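Sulfotransferase (Mus musculus, PDB 5X2B) probably transfers a sulfo group from the donor PAPS to an acceptor, as other cytosolic sulfotransferases do, and binds the product nucleotide adenosine-3'-5'-diphosphate. Local coordinates at residues L90-E93 against V99-K102; N112-A117 against N249-K254; I52-D57 against A202-S207; I106-R111 against L158-H163. All blocks are in the same frame, centred on the assembly; numbering follows the deposited sequence.

Contact 1: residues L90-E93 against V99-K102; sequences LNYE and VKQK
In the crossover that leads from strand 83-88 through helix 97-102 to strand 105-110, with strand 35-38 lying between the two in the parallel sheet, Tyr-92 of the loop meets Lys-100 of the helix at the protein surface. The lysine side chain leaves the helix toward the loop and crosses one face of the phenol ring obliquely, its aliphatic carbons and its ammonium both serving the contact. CE lies over the ring face, with Lys-100 CE 4.2 Å from the centroid of the Tyr-92 ring and 13° off its normal, a CH-pi contact. Further along, Lys-100 NZ stands 4.5 Å from the same Tyr-92 centroid in a cation-pi interaction, while near the root of the lysine its CG is 3.7 Å from Tyr-92 OH. The chain is extended beyond CG, which explains how it can follow the ring from hydroxyl to backbone. Tyr-92 turns its CG away from its own nitrogen (chi1 -164°), which carries the ring out toward the helix; elsewhere this ring stacks with His-163 and meets Trp-160 edge-to-face. The tip of the lysine ends at the loop backbone: Lys-100 NZ donates to Tyr-92 O at 3.0 Å, although that oxygen is less surely placed, and makes a weak second bond to Glu-93 O at 3.3 Å.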
loop_
_atom_site.group_PDB
_atom_site.type_symbol
_atom_site.label_atom_id
_atom_site.label_comp_id
_atom_site.label_asym_id
_atom_site.label_seq_id
_atom_site.Cartn_x
_atom_site.Cartn_y
_atom_site.Cartn_z
ATOM N N LEU A 90 2.556 3.700 -6.435
ATOM C CA LEU A 90 2.663 3.770 -7.878
ATOM C C LEU A 90 2.430 2.409 -8.437
ATOM O O LEU A 90 2.637 1.412 -7.758
ATOM C CB LEU A 90 4.014 4.294 -8.343
ATOM C CG LEU A 90 4.228 5.777 -8.077
ATOM C CD1 LEU A 90 5.653 6.118 -8.300
ATOM C CD2 LEU A 90 3.362 6.598 -8.977
ATOM N N ASN A 91 1.973 2.379 -9.682
ATOM C CA ASN A 91 1.928 1.145 -10.417
ATOM C C ASN A 91 3.308 0.880 -10.947
ATOM O O ASN A 91 4.187 1.710 -10.830
ATOM C CB ASN A 91 0.919 1.215 -11.541
ATOM C CG ASN A 91 1.296 2.211 -12.595
ATOM O OD1 ASN A 91 2.411 2.715 -12.648
ATOM N ND2 ASN A 91 0.344 2.505 -13.462
ATOM N N TYR A 92 3.508 -0.308 -11.475
ATOM C CA TYR A 92 4.771 -0.675 -12.029
ATOM C C TYR A 92 5.314 0.369 -13.012
ATOM O O TYR A 92 6.397 0.952 -12.817
ATOM C CB TYR A 92 4.637 -2.049 -12.704
ATOM C CG TYR A 92 6.006 -2.616 -12.931
ATOM C CD1 TYR A 92 6.833 -2.871 -11.870
ATOM C CD2 TYR A 92 6.497 -2.811 -14.200
ATOM C CE1 TYR A 92 8.097 -3.327 -12.062
ATOM C CE2 TYR A 92 7.765 -3.282 -14.400
ATOM C CZ TYR A 92 8.553 -3.533 -13.330
ATOM O OH TYR A 92 9.820 -3.998 -13.513
ATOM N N GLU A 93 4.539 0.629 -14.059
ATOM C CA GLU A 93 4.977 1.472 -15.170
ATOM C C GLU A 93 5.558 2.774 -14.712
ATOM O O GLU A 93 6.510 3.293 -15.286
ATOM C CB GLU A 93 3.783 1.813 -16.031
ATOM C CG GLU A 93 3.982 3.073 -16.823
ATOM C CD GLU A 93 4.901 2.843 -17.972
ATOM O OE1 GLU A 93 4.390 2.337 -18.995
ATOM O OE2 GLU A 93 6.117 3.133 -17.865
ATOM N N VAL A 99 14.722 2.444 -10.632
ATOM C CA VAL A 99 14.490 1.472 -9.576
ATOM C C VAL A 99 14.450 0.108 -10.228
ATOM O O VAL A 99 14.855 -0.911 -9.653
ATOM C CB VAL A 99 13.135 1.705 -8.831
ATOM C CG1 VAL A 99 12.870 0.613 -7.818
ATOM C CG2 VAL A 99 13.145 2.999 -8.119
ATOM N N LYS A 100 13.936 0.079 -11.449
ATOM C CA LYS A 100 13.854 -1.192 -12.122
ATOM C C LYS A 100 15.285 -1.644 -12.385
ATOM O O LYS A 100 15.629 -2.799 -12.154
ATOM C CB LYS A 100 12.974 -1.073 -13.362
ATOM C CG LYS A 100 11.554 -0.738 -12.960
ATOM C CD LYS A 100 10.676 -0.372 -14.108
ATOM C CE LYS A 100 9.502 0.443 -13.604
ATOM N NZ LYS A 100 8.697 0.922 -14.766
ATOM N N GLN A 101 16.126 -0.685 -12.778
ATOM C CA GLN A 101 17.503 -0.935 -13.222
ATOM C C GLN A 101 18.349 -1.437 -12.091
ATOM O O GLN A 101 19.150 -2.329 -12.259
ATOM C CB GLN A 101 18.121 0.332 -13.817
ATOM C CG GLN A 101 17.126 1.225 -14.592
ATOM C CD GLN A 101 17.781 2.260 -15.540
ATOM O OE1 GLN A 101 18.478 3.177 -15.125
ATOM N NE2 GLN A 101 17.516 2.104 -16.825
ATOM N N LYS A 102 18.173 -0.895 -10.912
ATOM C CA LYS A 102 18.955 -1.375 -9.789
ATOM C C LYS A 102 18.454 -2.696 -9.222
ATOM O O LYS A 102 19.144 -3.324 -8.426
ATOM C CB LYS A 102 18.921 -0.346 -8.675
ATOM C CG LYS A 102 19.549 0.950 -9.048
ATOM C CD LYS A 102 21.022 0.799 -9.080
ATOM C CE LYS A 102 21.657 2.148 -9.108
ATOM N NZ LYS A 102 21.306 2.852 -10.381
#

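Contact 2: residues N112-A117 against N249-K254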
loop_
_atom_site.group_PDB
_atom_site.type_symbol
_atom_site.label_atom_id
_atom_site.label_comp_id
_atom_site.label_asym_id
_atom_site.label_seq_id
_atom_site.Cartn_x
_atom_site.Cartn_y
_atom_site.Cartn_z
ATOM N N ASN A 112 -7.558 -8.915 -0.460
ATOM C CA ASN A 112 -8.663 -9.149 -1.369
ATOM C C ASN A 112 -9.346 -7.845 -1.633
ATOM O O ASN A 112 -9.445 -6.985 -0.759
ATOM C CB ASN A 112 -9.686 -10.095 -0.800
ATOM C CG ASN A 112 -10.591 -9.418 0.158
ATOM O OD1 ASN A 112 -11.688 -8.969 -0.192
ATOM N ND2 ASN A 112 -10.113 -9.295 1.392
ATOM N N PRO A 113 -9.795 -7.682 -2.868
ATOM C CA PRO A 113 -10.234 -6.418 -3.455
ATOM C C PRO A 113 -11.630 -5.987 -3.039
ATOM O O PRO A 113 -11.991 -4.837 -3.276
ATOM C CB PRO A 113 -10.206 -6.718 -4.952
ATOM C CG PRO A 113 -10.405 -8.121 -5.046
ATOM C CD PRO A 113 -9.700 -8.741 -3.886
ATOM N N LYS A 114 -12.393 -6.873 -2.421
ATOM C CA LYS A 114 -13.719 -6.481 -2.002
ATOM C C LYS A 114 -13.515 -5.721 -0.733
ATOM O O LYS A 114 -14.102 -4.687 -0.509
ATOM C CB LYS A 114 -14.628 -7.679 -1.761
ATOM C CG LYS A 114 -15.319 -8.159 -3.020
ATOM C CD LYS A 114 -16.107 -9.435 -2.776
ATOM C CE LYS A 114 -16.544 -10.018 -4.106
ATOM N NZ LYS A 114 -16.971 -11.429 -4.027
ATOM N N ASP A 115 -12.635 -6.232 0.085
ATOM C CA ASP A 115 -12.285 -5.539 1.302
ATOM C C ASP A 115 -11.560 -4.260 1.061
ATOM O O ASP A 115 -11.691 -3.310 1.829
ATOM C CB ASP A 115 -11.397 -6.411 2.128
ATOM C CG ASP A 115 -12.095 -7.608 2.586
ATOM O OD1 ASP A 115 -13.308 -7.680 2.337
ATOM O OD2 ASP A 115 -11.433 -8.463 3.186
ATOM N N THR A 116 -10.770 -4.230 0.008
ATOM C CA THR A 116 -10.068 -3.012 -0.315
ATOM C C THR A 116 -11.077 -1.962 -0.704
ATOM O O THR A 116 -11.146 -0.886 -0.113
ATOM C CB THR A 116 -9.130 -3.254 -1.443
ATOM O OG1 THR A 116 -8.192 -4.269 -1.053
ATOM C CG2 THR A 116 -8.405 -2.009 -1.783
ATOM N N ALA A 117 -11.892 -2.288 -1.686
ATOM C CA ALA A 117 -12.920 -1.362 -2.110
ATOM C C ALA A 117 -13.541 -0.678 -0.886
ATOM O O ALA A 117 -13.454 0.526 -0.706
ATOM C CB ALA A 117 -13.933 -2.093 -2.872
ATOM N N ASN A 249 -20.930 -7.035 4.346
ATOM C CA ASN A 249 -21.915 -6.181 4.937
ATOM C C ASN A 249 -22.174 -4.983 4.083
ATOM O O ASN A 249 -22.769 -4.035 4.542
ATOM C CB ASN A 249 -21.496 -5.850 6.338
ATOM C CG ASN A 249 -21.423 -7.078 7.151
ATOM O OD1 ASN A 249 -20.412 -7.752 7.173
ATOM N ND2 ASN A 249 -22.519 -7.448 7.731
ATOM N N TYR A 250 -21.773 -5.075 2.817
ATOM C CA TYR A 250 -21.997 -4.016 1.844
ATOM C C TYR A 250 -22.336 -4.438 0.416
ATOM O O TYR A 250 -22.922 -3.656 -0.301
ATOM C CB TYR A 250 -20.760 -3.185 1.723
ATOM C CG TYR A 250 -20.380 -2.409 2.930
ATOM C CD1 TYR A 250 -20.732 -1.082 3.060
ATOM C CD2 TYR A 250 -19.619 -2.997 3.930
ATOM C CE1 TYR A 250 -20.356 -0.361 4.184
ATOM C CE2 TYR A 250 -19.236 -2.294 5.050
ATOM C CZ TYR A 250 -19.609 -0.978 5.179
ATOM O OH TYR A 250 -19.219 -0.306 6.317
ATOM N N PHE A 251 -21.944 -5.628 -0.023
ATOM C CA PHE A 251 -22.173 -6.051 -1.413
ATOM C C PHE A 251 -23.553 -6.682 -1.632
ATOM O O PHE A 251 -23.945 -7.631 -0.937
ATOM C CB PHE A 251 -21.110 -7.060 -1.851
ATOM C CG PHE A 251 -19.854 -6.435 -2.400
ATOM C CD1 PHE A 251 -18.901 -5.952 -1.559
ATOM C CD2 PHE A 251 -19.622 -6.360 -3.775
ATOM C CE1 PHE A 251 -17.746 -5.395 -2.055
ATOM C CE2 PHE A 251 -18.487 -5.811 -4.267
ATOM C CZ PHE A 251 -17.547 -5.324 -3.414
ATOM N N THR A 252 -24.293 -6.179 -2.616
ATOM C CA THR A 252 -25.586 -6.736 -2.906
ATOM C C THR A 252 -25.364 -7.875 -3.851
ATOM O O THR A 252 -24.417 -7.856 -4.618
ATOM C CB THR A 252 -26.503 -5.771 -3.583
ATOM O OG1 THR A 252 -26.041 -5.555 -4.923
ATOM C CG2 THR A 252 -26.614 -4.457 -2.780
ATOM N N PRO A 253 -26.262 -8.859 -3.822
ATOM C CA PRO A 253 -26.040 -10.092 -4.556
ATOM C C PRO A 253 -25.668 -9.719 -5.936
ATOM O O PRO A 253 -24.903 -10.438 -6.539
ATOM C CB PRO A 253 -27.410 -10.749 -4.536
ATOM C CG PRO A 253 -28.001 -10.266 -3.257
ATOM C CD PRO A 253 -27.589 -8.834 -3.199
ATOM N N LYS A 254 -26.194 -8.607 -6.434
ATOM C CA LYS A 254 -25.898 -8.193 -7.794
ATOM C C LYS A 254 -24.458 -7.755 -7.923
ATOM O O LYS A 254 -23.676 -8.300 -8.718
ATOM C CB LYS A 254 -26.777 -7.040 -8.163
ATOM C CG LYS A 254 -27.325 -7.185 -9.494
ATOM C CD LYS A 254 -27.996 -5.921 -9.931
ATOM C CE LYS A 254 -29.147 -6.182 -10.931
ATOM N NZ LYS A 254 -30.364 -6.861 -10.355
#
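Apolar packing carries the contact between Lys-114, in the first turn of helix 113-126, and Phe-251, in the loop just ahead of helix 253-266. The methylene part of the lysine crosses the phenyl ring near its outer end, with Lys-114 CG 3.6 Å from Phe-251 CZ and Lys-114 CB 3.9 Å from Phe-251 CE1. CG makes an off-centre CH-pi contact, 30° from the ring normal, and CD follows over the same ring. Trp-136 and Phe-259 meet the phenyl ring edge-to-face, which places it in an aromatic cluster between helices.

The polar interactions lie within the first segment or beyond the pair. Asn-112 is the N-cap of helix 113-126: its OD1 accepts from Asp-115 N at 2.9 Å, the donor standing above the carbonyl plane, and takes a weak bond from Lys-114 N. Its backbone O is gripped twice, by Thr-116 N and by Thr-116 OG1 at 3.0 Å.

The ammonium, whose attraction to Phe-251 is long and at most weak, forms a salt bridge with Asp-260, a hydrogen bond with Asn-256 and a cation-pi contact with Trp-247. One lysine thus divides its chemistry, its methylenes on Phe-251 and its ammonium with Trp-247 and helix 253-266.

Contact 3: residues I52-D57 against A202-S207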
loop_
_atom_site.group_PDB
_atom_site.type_symbol
_atom_site.label_atom_id
_atom_site.label_comp_id
_atom_site.label_asym_id
_atom_site.label_seq_id
_atom_site.Cartn_x
_atom_site.Cartn_y
_atom_site.Cartn_z
ATOM N N ILE A 52 8.017 -2.224 9.537
ATOM C CA ILE A 52 9.392 -2.004 9.215
ATOM C C ILE A 52 10.056 -1.221 10.353
ATOM O O ILE A 52 10.948 -1.740 11.003
ATOM C CB ILE A 52 9.503 -1.251 7.905
ATOM C CG1 ILE A 52 8.824 -2.058 6.807
ATOM C CG2 ILE A 52 10.930 -1.017 7.591
ATOM C CD1 ILE A 52 9.343 -3.436 6.701
ATOM N N GLU A 53 9.597 -0.000 10.637
ATOM C CA GLU A 53 10.209 0.858 11.677
ATOM C C GLU A 53 10.457 0.120 12.995
ATOM O O GLU A 53 11.380 0.449 13.731
ATOM C CB GLU A 53 9.290 2.026 11.967
ATOM C CG GLU A 53 8.976 2.859 10.749
ATOM C CD GLU A 53 8.716 4.354 11.059
ATOM O OE1 GLU A 53 9.710 5.087 11.247
ATOM O OE2 GLU A 53 7.538 4.809 11.096
ATOM N N ARG A 54 9.622 -0.870 13.296
ATOM C CA ARG A 54 9.757 -1.603 14.544
ATOM C C ARG A 54 10.861 -2.620 14.514
ATOM O O ARG A 54 11.205 -3.177 15.539
ATOM C CB ARG A 54 8.473 -2.334 14.874
ATOM C CG ARG A 54 7.354 -1.447 15.222
ATOM C CD ARG A 54 7.825 -0.449 16.195
ATOM N NE ARG A 54 6.693 0.174 16.851
ATOM C CZ ARG A 54 6.678 0.583 18.114
ATOM N NH1 ARG A 54 7.741 0.444 18.884
ATOM N NH2 ARG A 54 5.587 1.143 18.602
ATOM N N ILE A 55 11.392 -2.904 13.339
ATOM C CA ILE A 55 12.631 -3.673 13.255
ATOM C C ILE A 55 13.819 -2.893 13.873
ATOM O O ILE A 55 14.086 -1.749 13.492
ATOM C CB ILE A 55 12.958 -4.026 11.787
ATOM C CG1 ILE A 55 11.798 -4.786 11.157
ATOM C CG2 ILE A 55 14.187 -4.878 11.703
ATOM C CD1 ILE A 55 12.182 -5.645 9.922
ATOM N N PRO A 56 14.547 -3.509 14.820
ATOM C CA PRO A 56 15.545 -2.775 15.616
ATOM C C PRO A 56 16.936 -2.557 14.972
ATOM O O PRO A 56 17.501 -3.504 14.424
ATOM C CB PRO A 56 15.684 -3.641 16.884
ATOM C CG PRO A 56 14.870 -4.917 16.640
ATOM C CD PRO A 56 14.492 -4.934 15.192
ATOM N N ASP A 57 17.462 -1.326 15.063
ATOM C CA ASP A 57 18.829 -1.011 14.645
ATOM C C ASP A 57 19.121 -1.630 13.315
ATOM O O ASP A 57 20.229 -2.067 13.051
ATOM C CB ASP A 57 19.853 -1.516 15.667
ATOM C CG ASP A 57 19.613 -0.960 17.047
ATOM O OD1 ASP A 57 19.163 0.206 17.160
ATOM O OD2 ASP A 57 19.864 -1.703 18.015
ATOM N N ALA A 202 8.384 -11.033 18.760
ATOM C CA ALA A 202 7.210 -11.078 19.611
ATOM C C ALA A 202 6.943 -9.715 20.159
ATOM O O ALA A 202 5.863 -9.438 20.666
ATOM C CB ALA A 202 7.440 -12.034 20.737
ATOM N N LYS A 203 7.943 -8.859 20.078
ATOM C CA LYS A 203 7.826 -7.539 20.650
ATOM C C LYS A 203 7.203 -6.692 19.619
ATOM O O LYS A 203 6.476 -5.760 19.901
ATOM C CB LYS A 203 9.200 -7.005 20.962
ATOM C CG LYS A 203 9.235 -6.304 22.228
ATOM C CD LYS A 203 10.658 -6.084 22.623
ATOM C CE LYS A 203 11.310 -7.358 23.111
ATOM N NZ LYS A 203 12.526 -7.008 23.929
ATOM N N ILE A 204 7.487 -7.029 18.386
ATOM C CA ILE A 204 6.999 -6.219 17.305
ATOM C C ILE A 204 5.548 -6.497 17.163
ATOM O O ILE A 204 4.745 -5.621 16.874
ATOM C CB ILE A 204 7.562 -6.671 16.010
ATOM C CG1 ILE A 204 9.034 -6.992 16.173
ATOM C CG2 ILE A 204 7.318 -5.597 14.961
ATOM C CD1 ILE A 204 9.870 -5.981 15.561
ATOM N N ALA A 205 5.237 -7.774 17.300
ATOM C CA ALA A 205 3.867 -8.234 17.219
ATOM C C ALA A 205 3.056 -7.443 18.249
ATOM O O ALA A 205 2.094 -6.762 17.905
ATOM C CB ALA A 205 3.820 -9.714 17.496
ATOM N N ARG A 206 3.485 -7.528 19.505
ATOM C CA ARG A 206 2.953 -6.691 20.581
ATOM C C ARG A 206 2.811 -5.225 20.083
ATOM O O ARG A 206 1.703 -4.715 19.945
ATOM C CB ARG A 206 3.878 -6.847 21.819
ATOM C CG ARG A 206 3.356 -6.302 23.180
ATOM C CD ARG A 206 4.203 -6.767 24.425
ATOM N NE ARG A 206 3.552 -6.504 25.729
ATOM C CZ ARG A 206 4.113 -6.708 26.928
ATOM N NH1 ARG A 206 5.350 -7.185 27.032
ATOM N NH2 ARG A 206 3.443 -6.432 28.033
ATOM N N SER A 207 3.910 -4.571 19.739
ATOM C CA SER A 207 3.853 -3.159 19.378
ATOM C C SER A 207 2.952 -2.820 18.170
ATOM O O SER A 207 2.474 -1.682 18.030
ATOM C CB SER A 207 5.265 -2.696 19.123
ATOM O OG SER A 207 6.056 -3.822 18.747
#
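A partly buried van der Waals contact, with no hydrogen bond across it, joins the turn that follows helix 45-53 to helix 198-208. Arg-54 meets Ile-204 by its root and Ser-207 by its guanidinium. The two larger side chains slide past each other in opposite directions, bringing Arg-54 CB to 3.5 Å from Ile-204 CG2. The other branch of the isoleucine reaches the loop backbone, where Ile-204 CD1 lies 4.1 Å from Ile-55 N and also close to the Arg-54 carbonyl. In the P-loop-type fold of the sulfotransferases, helix 45-53 follows strand 35-38 at the middle of the parallel sheet, and here the chain just past its far end packs on a helix that comes much later. An alanine in place of Ile-204 would remove both branches and would probably leave a gap beside the Arg-54 backbone and CB. The arginine bends at its second torsion (chi2 -47°), which sends its outer end along helix 198-208 toward Ser-207. There the flat guanidinium presents a face to a carbon: Ser-207 CB sits over its centre, 3.7 Å from Arg-54 CZ. Nearby, Pro-56 touches Val-196 in the loop before that helix, while Ile-204 O accepts a hydrogen bond from Thr-208 OG1.

Contact 4: residues I106-R111 against L158-H163. With A3P (adenosine-3'-5'-diphosphate), chain M.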
loop_
_atom_site.group_PDB
_atom_site.type_symbol
_atom_site.label_atom_id
_atom_site.label_comp_id
_atom_site.label_asym_id
_atom_site.label_seq_id
_atom_site.Cartn_x
_atom_site.Cartn_y
_atom_site.Cartn_z
ATOM N N ILE A 106 11.681 -5.018 -3.754
ATOM C CA ILE A 106 10.323 -4.575 -3.511
ATOM C C ILE A 106 9.607 -5.451 -2.502
ATOM O O ILE A 106 9.819 -6.648 -2.435
ATOM C CB ILE A 106 9.551 -4.619 -4.773
ATOM C CG1 ILE A 106 10.378 -3.886 -5.807
ATOM C CG2 ILE A 106 8.154 -3.987 -4.596
ATOM C CD1 ILE A 106 10.541 -2.436 -5.483
ATOM N N ILE A 107 8.780 -4.817 -1.684
ATOM C CA ILE A 107 7.749 -5.543 -0.989
ATOM C C ILE A 107 6.437 -4.968 -1.385
ATOM O O ILE A 107 6.177 -3.795 -1.139
ATOM C CB ILE A 107 7.852 -5.418 0.489
ATOM C CG1 ILE A 107 9.205 -5.938 0.926
ATOM C CG2 ILE A 107 6.726 -6.253 1.150
ATOM C CD1 ILE A 107 9.547 -5.581 2.364
ATOM N N TYR A 108 5.626 -5.801 -2.024
ATOM C CA TYR A 108 4.331 -5.399 -2.497
ATOM C C TYR A 108 3.344 -6.157 -1.650
ATOM O O TYR A 108 3.384 -7.380 -1.633
ATOM C CB TYR A 108 4.146 -5.819 -3.926
ATOM C CG TYR A 108 2.809 -5.405 -4.490
ATOM C CD1 TYR A 108 1.700 -6.233 -4.390
ATOM C CD2 TYR A 108 2.652 -4.184 -5.095
ATOM C CE1 TYR A 108 0.465 -5.846 -4.903
ATOM C CE2 TYR A 108 1.447 -3.793 -5.627
ATOM C CZ TYR A 108 0.349 -4.619 -5.523
ATOM O OH TYR A 108 -0.874 -4.214 -6.047
ATOM N N ILE A 109 2.464 -5.455 -0.944
ATOM C CA ILE A 109 1.539 -6.139 -0.060
ATOM C C ILE A 109 0.191 -6.190 -0.770
ATOM O O ILE A 109 -0.087 -5.321 -1.613
ATOM C CB ILE A 109 1.468 -5.476 1.348
ATOM C CG1 ILE A 109 0.388 -6.155 2.174
ATOM C CG2 ILE A 109 1.200 -3.965 1.265
ATOM C CD1 ILE A 109 0.191 -5.505 3.532
ATOM N N VAL A 110 -0.619 -7.208 -0.479
ATOM C CA VAL A 110 -1.888 -7.380 -1.179
ATOM C C VAL A 110 -2.988 -8.036 -0.396
ATOM O O VAL A 110 -2.757 -8.996 0.332
ATOM C CB VAL A 110 -1.760 -8.301 -2.362
ATOM C CG1 VAL A 110 -1.824 -9.721 -1.882
ATOM C CG2 VAL A 110 -2.897 -8.020 -3.343
ATOM N N ARG A 111 -4.208 -7.586 -0.675
ATOM C CA ARG A 111 -5.386 -7.898 0.113
ATOM C C ARG A 111 -6.606 -8.087 -0.831
ATOM O O ARG A 111 -6.665 -7.527 -1.900
ATOM C CB ARG A 111 -5.608 -6.741 1.101
ATOM C CG ARG A 111 -6.977 -6.723 1.757
ATOM C CD ARG A 111 -7.291 -5.359 2.393
ATOM N NE ARG A 111 -8.194 -5.507 3.533
ATOM C CZ ARG A 111 -8.642 -4.509 4.298
ATOM N NH1 ARG A 111 -8.292 -3.232 4.048
ATOM N NH2 ARG A 111 -9.425 -4.803 5.338
ATOM N N LEU A 158 -1.675 -6.593 -11.081
ATOM C CA LEU A 158 -1.209 -7.438 -12.175
ATOM C C LEU A 158 0.156 -7.047 -12.627
ATOM O O LEU A 158 1.085 -7.842 -12.697
ATOM C CB LEU A 158 -2.171 -7.365 -13.349
ATOM C CG LEU A 158 -3.436 -8.225 -13.142
ATOM C CD1 LEU A 158 -4.487 -8.035 -14.288
ATOM C CD2 LEU A 158 -3.130 -9.711 -12.983
ATOM N N SER A 159 0.262 -5.785 -12.929
ATOM C CA SER A 159 1.503 -5.205 -13.325
ATOM C C SER A 159 2.515 -5.746 -12.370
ATOM O O SER A 159 3.582 -6.219 -12.748
ATOM C CB SER A 159 1.421 -3.688 -13.191
ATOM O OG SER A 159 0.982 -3.282 -11.889
ATOM N N TRP A 160 2.146 -5.699 -11.106
ATOM C CA TRP A 160 3.121 -6.033 -10.117
ATOM C C TRP A 160 3.318 -7.489 -10.129
ATOM O O TRP A 160 4.393 -7.998 -9.889
ATOM C CB TRP A 160 2.678 -5.567 -8.750
ATOM C CG TRP A 160 2.987 -4.174 -8.659
ATOM C CD1 TRP A 160 2.133 -3.115 -8.710
ATOM C CD2 TRP A 160 4.274 -3.640 -8.591
ATOM N NE1 TRP A 160 2.824 -1.949 -8.649
ATOM C CE2 TRP A 160 4.162 -2.251 -8.566
ATOM C CE3 TRP A 160 5.541 -4.210 -8.526
ATOM C CZ2 TRP A 160 5.235 -1.416 -8.482
ATOM C CZ3 TRP A 160 6.615 -3.396 -8.431
ATOM C CH2 TRP A 160 6.464 -2.003 -8.410
ATOM N N GLU A 161 2.261 -8.193 -10.403
ATOM C CA GLU A 161 2.382 -9.580 -10.204
ATOM C C GLU A 161 3.385 -10.062 -11.212
ATOM O O GLU A 161 3.903 -11.136 -11.078
ATOM C CB GLU A 161 1.050 -10.265 -10.417
ATOM C CG GLU A 161 1.109 -11.773 -10.177
ATOM C CD GLU A 161 -0.273 -12.503 -10.165
ATOM O OE1 GLU A 161 -1.284 -11.876 -10.501
ATOM O OE2 GLU A 161 -0.366 -13.704 -9.826
ATOM N N GLU A 162 3.672 -9.281 -12.245
ATOM C CA GLU A 162 4.529 -9.810 -13.304
ATOM C C GLU A 162 5.926 -10.106 -12.835
ATOM O O GLU A 162 6.722 -10.746 -13.522
ATOM C CB GLU A 162 4.626 -8.816 -14.434
ATOM C CG GLU A 162 3.422 -8.899 -15.229
ATOM C CD GLU A 162 3.559 -8.175 -16.524
ATOM O OE1 GLU A 162 4.671 -7.708 -16.864
ATOM O OE2 GLU A 162 2.531 -8.092 -17.209
ATOM N N HIS A 163 6.253 -9.598 -11.674
ATOM C CA HIS A 163 7.611 -9.648 -11.280
ATOM C C HIS A 163 7.611 -10.359 -9.964
ATOM O O HIS A 163 8.561 -10.258 -9.194
ATOM C CB HIS A 163 8.172 -8.224 -11.176
ATOM C CG HIS A 163 7.855 -7.392 -12.360
ATOM N ND1 HIS A 163 8.613 -7.409 -13.513
ATOM C CD2 HIS A 163 6.812 -6.546 -12.606
ATOM C CE1 HIS A 163 8.053 -6.612 -14.400
ATOM N NE2 HIS A 163 6.982 -6.078 -13.890
HETATM P P1 A3P M . -10.111 -1.143 7.339
HETATM O O1P A3P M . -10.161 -0.971 8.839
HETATM O O2P A3P M . -10.872 -0.016 6.591
HETATM O O3P A3P M . -10.842 -2.431 6.959
HETATM P P2 A3P M . -3.608 1.537 4.521
HETATM O O4P A3P M . -4.102 2.880 4.436
HETATM O O5P A3P M . -3.092 1.135 3.166
HETATM O O6P A3P M . -2.431 1.407 5.503
HETATM O "O5'" A3P M . -4.873 0.565 4.884
HETATM C "C5'" A3P M . -5.880 0.777 5.856
HETATM C "C4'" A3P M . -6.473 -0.442 6.403
HETATM O "O4'" A3P M . -5.503 -1.046 7.206
HETATM C "C3'" A3P M . -7.646 -0.231 7.290
HETATM O "O3'" A3P M . -8.638 -1.182 6.940
HETATM C "C2'" A3P M . -7.139 -0.451 8.612
HETATM O "O2'" A3P M . -8.249 -0.869 9.404
HETATM C "C1'" A3P M . -6.088 -1.474 8.409
HETATM N N9 A3P M . -5.010 -1.650 9.445
HETATM C C8 A3P M . -4.127 -0.709 9.849
HETATM N N7 A3P M . -3.304 -1.217 10.782
HETATM C C5 A3P M . -3.633 -2.499 10.973
HETATM C C6 A3P M . -3.150 -3.514 11.796
HETATM N N6 A3P M . -2.069 -3.285 12.705
HETATM N N1 A3P M . -3.699 -4.725 11.744
HETATM C C2 A3P M . -4.717 -4.962 10.912
HETATM N N3 A3P M . -5.210 -4.007 10.129
HETATM C C4 A3P M . -4.708 -2.777 10.123
#
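Arg-111 NH2 donates to O3P of the bound adenosine-3'-5'-diphosphate at 3.2 Å, a nearly straight bond (N-H...O 170°) with the oxygen at the edge of the guanidinium and in its plane. The chain is extended from CG to NE, which lets an arginine rooted beyond the sheet reach the 3'-phosphate; Tyr-174 adds a cation-pi partner, and Arg-240, Lys-241 and Gly-242 are among the residues that also bond the nucleotide. Further back, on strand 105-110, the contact becomes aromatic. Tyr-108 and the five-membered ring of Trp-160 form an offset stack, centroids 4.5 Å apart and planes at 28°, with Tyr-108 CE2 closest at 3.2 Å from Trp-160 CD1. Trp-160 CB also lies over the tyrosine face, 3.9 Å from the Tyr-108 centroid. This is the helix-on-sheet packing of the sulfotransferase alpha/beta fold: helix 153-161 covers strand 105-110, an inner strand of the sheet. The tyrosine CG stands opposite its backbone nitrogen (chi1 -179°), which carries the ring off the strand toward helix 153-161, and Tyr-108 OH is hydrogen-bonded with His-156 ND1 of that helix. The far rim of the indole reaches Ile-106, whose CG2 is 4.2 Å from Trp-160 CZ3. A serine for Trp-160 would take away the indole and would probably leave Tyr-108 without its stacking partner and a gap beside the Ile-106 methyl. Phe-171 of strand 169-173 meets both aromatic residues.

How the contacts relate
Contact 4 is the buried one, contact 1 lies at the surface, and contacts 2 and 3 are partly buried. Contacts 1 and 4 touch: the loop residue of contact 1 packs on the helix of contact 4, and helix 97-102 is followed in the chain by strand 105-110. That strand leads into helix 113-126 of contact 2. Contact 3 touches none of the others; its nearest atoms are about 5 Å from contact 4. Lysine over an aromatic ring recurs in contacts 1 and 2, but only in contact 1 does the ammonium stay with that ring. Contact 3 relies on van der Waals packing of isoleucine and arginine, guanidinium face included, contact 4 on stacked rings beside the nucleotide-binding arginine.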